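Local atomic coordinates of N-formylglutamate amidohydrolase (Ralstonia eutropha, PDB entry 2Q7S), a protein that probably hydrolyses an amide bond of an N-formylglutamate-like substrate as a zinc-dependent amidohydrolase. Residues A23-C28 against Q161-V166; P38-A43 against R79-P84. All blocks are in the same frame, centred on the assembly; numbering follows the deposited sequence. Where two conformers were deposited one is given.

Contact 1 (A23-C28 against Q161-V166)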
ATOM      1  N   ALA A  23      19.131   0.772  13.128  1.00 12.12           N
ATOM      2  CA  ALA A  23      18.030   1.318  12.335  1.00  8.18           C
ATOM      3  C   ALA A  23      18.563   2.143  11.136  1.00 10.60           C
ATOM      4  O   ALA A  23      19.668   2.710  11.203  1.00 14.31           O
ATOM      5  CB  ALA A  23      17.089   2.135  13.211  1.00  9.75           C
ATOM      6  N   LEU A  24      17.781   2.192  10.043  1.00  9.02           N
ATOM      7  CA  LEU A  24      18.027   3.076   8.862  1.00  7.45           C
ATOM      8  C   LEU A  24      16.730   3.776   8.543  1.00  7.75           C
ATOM      9  O   LEU A  24      15.668   3.250   8.880  1.00 10.19           O
ATOM     10  CB  LEU A  24      18.436   2.201   7.664  1.00 11.71           C
ATOM     11  CG  LEU A  24      19.846   1.595   7.750  1.00 12.48           C
ATOM     12  CD1 LEU A  24      20.034   0.531   6.634  1.00 14.13           C
ATOM     13  CD2 LEU A  24      20.903   2.696   7.620  1.00 16.30           C
ATOM     14  N   PRO A  25      16.766   4.935   7.863  1.00  7.85           N
ATOM     15  CA  PRO A  25      15.484   5.606   7.541  1.00 12.49           C
ATOM     16  C   PRO A  25      14.779   5.046   6.289  1.00 14.43           C
ATOM     17  O   PRO A  25      14.591   5.751   5.281  1.00  7.87           O
ATOM     18  CB  PRO A  25      15.913   7.030   7.246  1.00 11.12           C
ATOM     19  CG  PRO A  25      17.339   6.898   6.689  1.00 12.72           C
ATOM     20  CD  PRO A  25      17.941   5.685   7.378  1.00 11.58           C
ATOM     21  N   LEU A  26      14.436   3.785   6.372  1.00 13.26           N
ATOM     22  CA  LEU A  26      13.642   3.072   5.391  1.00 12.56           C
ATOM     23  C   LEU A  26      12.384   2.687   6.125  1.00 12.37           C
ATOM     24  O   LEU A  26      12.391   1.835   7.035  1.00 12.23           O
ATOM     25  CB  LEU A  26      14.396   1.847   4.914  1.00 13.70           C
ATOM     26  CG  LEU A  26      13.568   0.939   3.995  1.00 17.04           C
ATOM     27  CD1 LEU A  26      13.380   1.607   2.669  1.00 16.50           C
ATOM     28  CD2 LEU A  26      14.268  -0.428   3.895  1.00 13.96           C
ATOM     29  N   VAL A  27      11.280   3.311   5.749  1.00 11.02           N
ATOM     30  CA  VAL A  27       9.992   3.059   6.418  1.00 13.66           C
ATOM     31  C   VAL A  27       9.063   2.516   5.335  1.00 14.48           C
ATOM     32  O   VAL A  27       8.924   3.140   4.277  1.00 12.81           O
ATOM     33  CB  VAL A  27       9.410   4.353   7.008  1.00 15.08           C
ATOM     34  CG1 VAL A  27       7.998   4.132   7.611  1.00 13.85           C
ATOM     35  CG2 VAL A  27      10.365   4.930   8.019  1.00 18.45           C
ATOM     36  N   CYS A  28       8.441   1.360   5.599  1.00 12.03           N
ATOM     37  CA  CYS A  28       7.651   0.653   4.592  1.00 12.57           C
ATOM     38  C   CYS A  28       6.257   0.382   5.125  1.00 16.30           C
ATOM     39  O   CYS A  28       6.120  -0.058   6.262  1.00 18.15           O
ATOM     40  CB  CYS A  28       8.354  -0.630   4.171  1.00 12.86           C
ATOM     41  SG  CYS A  28       9.943  -0.365   3.443  1.00 17.28           S
ATOM     42  N   GLN A 161      13.787  12.809  11.514  1.00 11.74           N
ATOM     43  CA  GLN A 161      14.357  13.616  12.589  1.00  9.37           C
ATOM     44  C   GLN A 161      15.737  13.110  12.978  1.00 12.77           C
ATOM     45  O   GLN A 161      16.644  13.898  13.218  1.00 16.02           O
ATOM     46  CB  GLN A 161      13.455  13.589  13.785  1.00  9.00           C
ATOM     47  CG  GLN A 161      13.905  14.549  14.895  1.00 16.61           C
ATOM     48  CD  GLN A 161      12.781  14.924  15.801  1.00 23.55           C
ATOM     49  OE1 GLN A 161      12.113  15.918  15.568  1.00 21.42           O
ATOM     50  NE2 GLN A 161      12.522  14.095  16.821  1.00 18.39           N
ATOM     51  N   ARG A 162      15.908  11.791  13.033  1.00 15.93           N
ATOM     52  CA  ARG A 162      17.232  11.207  13.387  1.00 14.01           C
ATOM     53  C   ARG A 162      18.242  11.274  12.217  1.00 16.95           C
ATOM     54  O   ARG A 162      19.416  11.578  12.402  1.00 15.88           O
ATOM     55  CB  ARG A 162      17.047   9.800  13.808  1.00 14.10           C
ATOM     56  CG  ARG A 162      18.308   9.008  13.914  1.00 18.34           C
ATOM     57  CD  ARG A 162      18.098   7.703  14.569  1.00 18.78           C
ATOM     58  NE  ARG A 162      19.334   6.962  14.463  1.00 23.25           N
ATOM     59  CZ  ARG A 162      19.466   5.687  14.799  1.00 20.91           C
ATOM     60  NH1 ARG A 162      18.445   4.994  15.288  1.00 23.27           N
ATOM     61  NH2 ARG A 162      20.626   5.114  14.605  1.00 18.97           N
ATOM     62  N   PHE A 163      17.788  11.008  11.002  1.00 15.86           N
ATOM     63  CA  PHE A 163      18.728  10.828   9.911  1.00 14.08           C
ATOM     64  C   PHE A 163      18.867  12.023   8.975  1.00 14.56           C
ATOM     65  O   PHE A 163      19.870  12.136   8.290  1.00 16.76           O
ATOM     66  CB  PHE A 163      18.368   9.571   9.131  1.00 14.73           C
ATOM     67  CG  PHE A 163      18.646   8.288   9.892  1.00 12.07           C
ATOM     68  CD1 PHE A 163      19.893   7.721   9.881  1.00 13.00           C
ATOM     69  CD2 PHE A 163      17.651   7.645  10.556  1.00 16.26           C
ATOM     70  CE1 PHE A 163      20.121   6.528  10.556  1.00 14.97           C
ATOM     71  CE2 PHE A 163      17.891   6.445  11.237  1.00 18.27           C
ATOM     72  CZ  PHE A 163      19.103   5.919  11.244  1.00 11.99           C
ATOM     73  N   GLY A 164      17.855  12.886   8.925  1.00 14.26           N
ATOM     74  CA  GLY A 164      17.850  14.011   7.991  1.00 12.70           C
ATOM     75  C   GLY A 164      17.473  13.637   6.588  1.00 15.03           C
ATOM     76  O   GLY A 164      17.585  14.449   5.703  1.00 17.92           O
ATOM     77  N   ALA A 165      16.959  12.423   6.406  1.00 17.71           N
ATOM     78  CA  ALA A 165      16.402  11.953   5.164  1.00 15.92           C
ATOM     79  C   ALA A 165      15.475  10.801   5.518  1.00 15.95           C
ATOM     80  O   ALA A 165      15.590  10.205   6.586  1.00 15.53           O
ATOM     81  CB  ALA A 165      17.503  11.485   4.239  1.00 15.80           C
ATOM     82  N   VAL A 166      14.585  10.455   4.595  1.00 18.36           N
ATOM     83  CA  VAL A 166      13.762   9.279   4.730  1.00 14.63           C
ATOM     84  C   VAL A 166      13.387   8.733   3.336  1.00 15.36           C
ATOM     85  O   VAL A 166      13.211   9.465   2.346  1.00 17.12           O
ATOM     86  CB  VAL A 166      12.493   9.584   5.603  1.00 17.63           C
ATOM     87  CG1 VAL A 166      11.588  10.611   4.920  1.00 16.35           C
ATOM     88  CG2 VAL A 166      11.740   8.302   5.966  1.00 14.98           C
TER
HETATM   89  O   HOH W   1      20.138   2.177  15.187  1.00 37.50           O
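Pro25 packed on the ring of Phe163 is the centre of an apolar contact between the entry to strand 26-30 and the end of the long helix 134-163, where the chain turns into strand 166-174. CD of Pro25 stands 3.6 Å from the centroid of the Phe163 ring and only 8° off its normal, a CH-pi contact. The C-H bonds next to the proline nitrogen are slightly polarised and suit the electron-rich face. In Phe163, chi1 (-71°) puts CG anti to the carbonyl carbon; the opposite face of the ring carries CG of Arg162, toward the rim. At its far end CZ lies 3.3 Å from Ala23 O. The extended Arg162 chain runs beside the ring, so that its guanidinium has CZ of Phe163 over one face, and the methyl of Ala23 is small enough to come 3.8 Å from its NH1. One water bridges the two segments, accepting from Ala23 N at 2.7 Å and from Arg162 NH2 at 3.0 Å, in the guanidinium plane.

Strands 26-30 and 166-174 are parallel neighbours in the mixed central sheet; helix 134-163 leads into the second and packs on Pro25, Val27 and Val166. Gly164, the first residue beyond that helix, has positive phi, which glycine adopts without strain. Pro25, centre of an inverse gamma turn, comes just before the first strand and hydrogen-bonds through its backbone to Trp167. Its CB lies 3.3 Å from Ala165 O, a buried carbonyl without a hydrogen-bonding partner in the model. Deeper in, the branched side chains of Val27 and Val166, well suited to strands, meet obliquely through their CG2 methyls at 4.2 Å. On the helix, Val27 touches Ala155 and Val156, and Val166 touches Ala159.

Contact 2 (P38-A43 against R79-P84); sequences PADFGA and RVYIDP
Tyr81 reaches from the loop after strand 71-75 into the turn of residues 38-43, running alongside Pro38 and Phe41 to end at Asp40. Its CG is anti to the backbone N (chi1 -177°). CB is 4.0 Å from CE2 of Phe41. From there CD1 rises over the centre of the Phe41 ring, 3.9 Å from its CD2, the edge of tyrosine meeting the face of phenylalanine in a T-shaped pair with planes at 68°. One face of the tyrosine ring is covered by Pro38, whose CG lies 3.5 Å from the ring centroid in a CH-pi contact. The compact, rigid proline ring, with C-H bonds to offer to the pi face, suits this place. CE1 passes 3.4 Å from OD1 of Asp40, and the hydroxyl finishes the chain with a very short hydrogen bond, OH to OD1 of Asp40 at 2.5 Å. The carboxylate is nearly coplanar with the ring (8°), and OD1 approaches at the ring's edge.

Phe41 also extends past Tyr81 to Val80, its CZ approaching CG1 in one of the two conformers of that valine. Beyond them, Arg79 NE forms a salt bridge with Asp83 OD2, while Asp83 OD1 accepts from the zinc ligand His32, so the same loop supplies a second-shell residue of the metal site. Helix 134-163 adds Arg140, in a cation-pi contact with Tyr81, and Tyr144, edge-to-face with it. Tyrosine thus combines a buried aromatic body with a polar tip at an exposed aspartate; donation by the phenol to OD1 is consistent with an ionised carboxylate, whose OD2 makes a long, weak ion pair with Arg143.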
ATOM      1  N   PRO A  38     -13.879  -6.772  10.593  1.00 19.88           N
ATOM      2  CA  PRO A  38     -14.712  -6.345  11.719  1.00 23.41           C
ATOM      3  C   PRO A  38     -16.154  -6.876  11.720  1.00 24.54           C
ATOM      4  O   PRO A  38     -16.807  -6.903  10.680  1.00 24.90           O
ATOM      5  CB  PRO A  38     -14.708  -4.826  11.592  1.00 19.54           C
ATOM      6  CG  PRO A  38     -13.456  -4.522  10.930  1.00 22.32           C
ATOM      7  CD  PRO A  38     -13.298  -5.599   9.923  1.00 20.66           C
ATOM      8  N   ALA A  39     -16.632  -7.252  12.902  1.00 26.99           N
ATOM      9  CA  ALA A  39     -17.993  -7.752  13.075  1.00 27.84           C
ATOM     10  C   ALA A  39     -19.023  -6.735  12.581  1.00 27.43           C
ATOM     11  O   ALA A  39     -20.084  -7.103  12.094  1.00 26.21           O
ATOM     12  CB  ALA A  39     -18.239  -8.120  14.554  1.00 27.03           C
ATOM     13  N   ASP A  40     -18.708  -5.451  12.684  1.00 28.16           N
ATOM     14  CA  ASP A  40     -19.696  -4.396  12.363  1.00 29.98           C
ATOM     15  C   ASP A  40     -19.702  -3.957  10.892  1.00 29.96           C
ATOM     16  O   ASP A  40     -20.300  -2.934  10.539  1.00 29.31           O
ATOM     17  CB  ASP A  40     -19.512  -3.187  13.285  1.00 29.09           C
ATOM     18  CG  ASP A  40     -18.124  -2.551  13.160  1.00 32.71           C
ATOM     19  OD1 ASP A  40     -17.438  -2.752  12.136  1.00 29.42           O
ATOM     20  OD2 ASP A  40     -17.722  -1.853  14.109  1.00 38.71           O
ATOM     21  N   PHE A  41     -19.063  -4.748  10.036  1.00 31.29           N
ATOM     22  CA  PHE A  41     -19.037  -4.477   8.599  1.00 31.40           C
ATOM     23  C   PHE A  41     -20.448  -4.202   8.077  1.00 30.72           C
ATOM     24  O   PHE A  41     -20.691  -3.188   7.438  1.00 30.77           O
ATOM     25  CB  PHE A  41     -18.387  -5.670   7.851  1.00 32.87           C
ATOM     26  CG  PHE A  41     -17.615  -5.279   6.617  1.00 32.45           C
ATOM     27  CD1 PHE A  41     -18.147  -4.400   5.686  1.00 27.32           C
ATOM     28  CD2 PHE A  41     -16.345  -5.793   6.394  1.00 36.19           C
ATOM     29  CE1 PHE A  41     -17.460  -4.059   4.562  1.00 30.97           C
ATOM     30  CE2 PHE A  41     -15.631  -5.443   5.260  1.00 40.86           C
ATOM     31  CZ  PHE A  41     -16.198  -4.578   4.339  1.00 39.52           C
ATOM     32  N   GLY A  42     -21.389  -5.104   8.362  1.00 32.65           N
ATOM     33  CA  GLY A  42     -22.775  -4.939   7.903  1.00 33.15           C
ATOM     34  C   GLY A  42     -22.942  -4.906   6.384  1.00 32.60           C
ATOM     35  O   GLY A  42     -23.763  -4.146   5.856  1.00 33.15           O
ATOM     36  N   ALA A  43     -22.152  -5.729   5.691  1.00 31.53           N
ATOM     37  CA  ALA A  43     -22.217  -5.850   4.240  1.00 30.68           C
ATOM     38  C   ALA A  43     -23.316  -6.849   3.879  1.00 30.85           C
ATOM     39  O   ALA A  43     -23.692  -7.683   4.708  1.00 30.92           O
ATOM     40  CB  ALA A  43     -20.896  -6.327   3.714  1.00 28.58           C
ATOM     41  N   ARG A  79      -8.810  -3.308   3.679  1.00 12.21           N
ATOM     42  CA  ARG A  79      -8.914  -2.051   2.963  1.00 13.45           C
ATOM     43  C   ARG A  79     -10.304  -1.772   2.406  1.00 15.39           C
ATOM     44  O   ARG A  79     -10.613  -0.596   2.165  1.00 14.09           O
ATOM     45  CB  ARG A  79      -7.863  -1.949   1.854  1.00 13.81           C
ATOM     46  CG  ARG A  79      -8.049  -2.851   0.707  1.00 14.65           C
ATOM     47  CD  ARG A  79      -8.848  -2.226  -0.398  1.00 24.59           C
ATOM     48  NE  ARG A  79      -8.182  -1.189  -1.168  1.00 22.62           N
ATOM     49  CZ  ARG A  79      -7.520  -1.345  -2.313  1.00 30.39           C
ATOM     50  NH1 ARG A  79      -7.343  -2.535  -2.855  1.00 40.76           N
ATOM     51  NH2 ARG A  79      -7.021  -0.284  -2.922  1.00 30.75           N
ATOM     52  N   VAL A  80     -11.087  -2.848   2.147  1.00 14.75           N
ATOM     53  CA  VAL A  80     -12.479  -2.739   1.715  0.50 16.61           C
ATOM     54  C   VAL A  80     -13.402  -2.270   2.847  1.00 16.19           C
ATOM     55  O   VAL A  80     -14.556  -1.900   2.599  1.00 17.86           O
ATOM     56  CB  VAL A  80     -13.014  -4.075   1.148  0.50 15.85           C
ATOM     57  CG1 VAL A  80     -14.484  -3.946   0.802  0.50 17.89           C
ATOM     58  CG2 VAL A  80     -12.196  -4.496  -0.080  0.50 16.14           C
ATOM     59  N   TYR A  81     -12.900  -2.302   4.079  1.00 15.71           N
ATOM     60  CA  TYR A  81     -13.593  -1.748   5.250  1.00 16.01           C
ATOM     61  C   TYR A  81     -13.275  -0.271   5.430  1.00 17.25           C
ATOM     62  O   TYR A  81     -14.176   0.587   5.520  1.00 14.45           O
ATOM     63  CB  TYR A  81     -13.203  -2.530   6.479  1.00 13.56           C
ATOM     64  CG  TYR A  81     -13.877  -2.130   7.771  1.00 18.43           C
ATOM     65  CD1 TYR A  81     -15.216  -2.458   8.020  1.00 15.62           C
ATOM     66  CD2 TYR A  81     -13.167  -1.471   8.770  1.00 18.81           C
ATOM     67  CE1 TYR A  81     -15.821  -2.145   9.230  1.00 17.82           C
ATOM     68  CE2 TYR A  81     -13.788  -1.112   9.968  1.00 21.40           C
ATOM     69  CZ  TYR A  81     -15.094  -1.477  10.207  1.00 16.18           C
ATOM     70  OH  TYR A  81     -15.697  -1.159  11.405  1.00 20.88           O
ATOM     71  N   ILE A  82     -11.984   0.034   5.500  1.00 13.67           N
ATOM     72  CA  ILE A  82     -11.521   1.377   5.298  1.00 13.16           C
ATOM     73  C   ILE A  82     -10.129   1.318   4.730  1.00 11.91           C
ATOM     74  O   ILE A  82      -9.337   0.462   5.106  1.00 11.38           O
ATOM     75  CB  ILE A  82     -11.623   2.221   6.576  1.00 16.49           C
ATOM     76  CG1 ILE A  82     -11.278   3.684   6.275  1.00 11.96           C
ATOM     77  CG2 ILE A  82     -10.830   1.611   7.740  1.00 12.90           C
ATOM     78  CD1 ILE A  82     -11.662   4.674   7.479  1.00  9.01           C
ATOM     79  N   ASP A  83      -9.853   2.195   3.781  1.00 12.73           N
ATOM     80  CA  ASP A  83      -8.626   2.113   2.984  1.00 14.61           C
ATOM     81  C   ASP A  83      -7.647   3.171   3.471  1.00 15.00           C
ATOM     82  O   ASP A  83      -7.834   4.336   3.138  1.00 14.32           O
ATOM     83  CB  ASP A  83      -8.934   2.380   1.529  1.00 13.68           C
ATOM     84  CG  ASP A  83      -7.758   2.176   0.638  1.00 15.93           C
ATOM     85  OD1 ASP A  83      -6.604   2.192   1.125  1.00 16.04           O
ATOM     86  OD2 ASP A  83      -7.993   1.959  -0.572  1.00 14.67           O
ATOM     87  N   PRO A  84      -6.579   2.759   4.192  1.00 15.25           N
ATOM     88  CA  PRO A  84      -5.637   3.766   4.669  1.00 18.29           C
ATOM     89  C   PRO A  84      -4.843   4.535   3.617  1.00 15.56           C
ATOM     90  O   PRO A  84      -4.214   5.510   3.995  1.00 17.31           O
ATOM     91  CB  PRO A  84      -4.669   2.978   5.562  1.00 18.84           C
ATOM     92  CG  PRO A  84      -5.187   1.620   5.653  1.00 16.44           C
ATOM     93  CD  PRO A  84      -6.160   1.403   4.586  1.00 13.31           C
TER

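Overall arrangement
Both contacts are largely buried, yet they lie on opposite sides of the chain's centre, their centres 32 Å apart. Contact 1 joins parts of the regular scaffold, a strand entry and a helix-to-strand connection, away from the annotated sites. Contact 2 joins two loops, one after strand 26-30 and one after strand 71-75, on the side nearer the zinc. Strand 26-30 and helix 134-163 relate them: the strand begins in contact 1 and leads into the loop of contact 2, while the helix ends in contact 1 and flanks Tyr81 in contact 2. Each uses proline on an aromatic face, but contact 1 adds a bridging water, contact 2 a direct side-chain hydrogen bond.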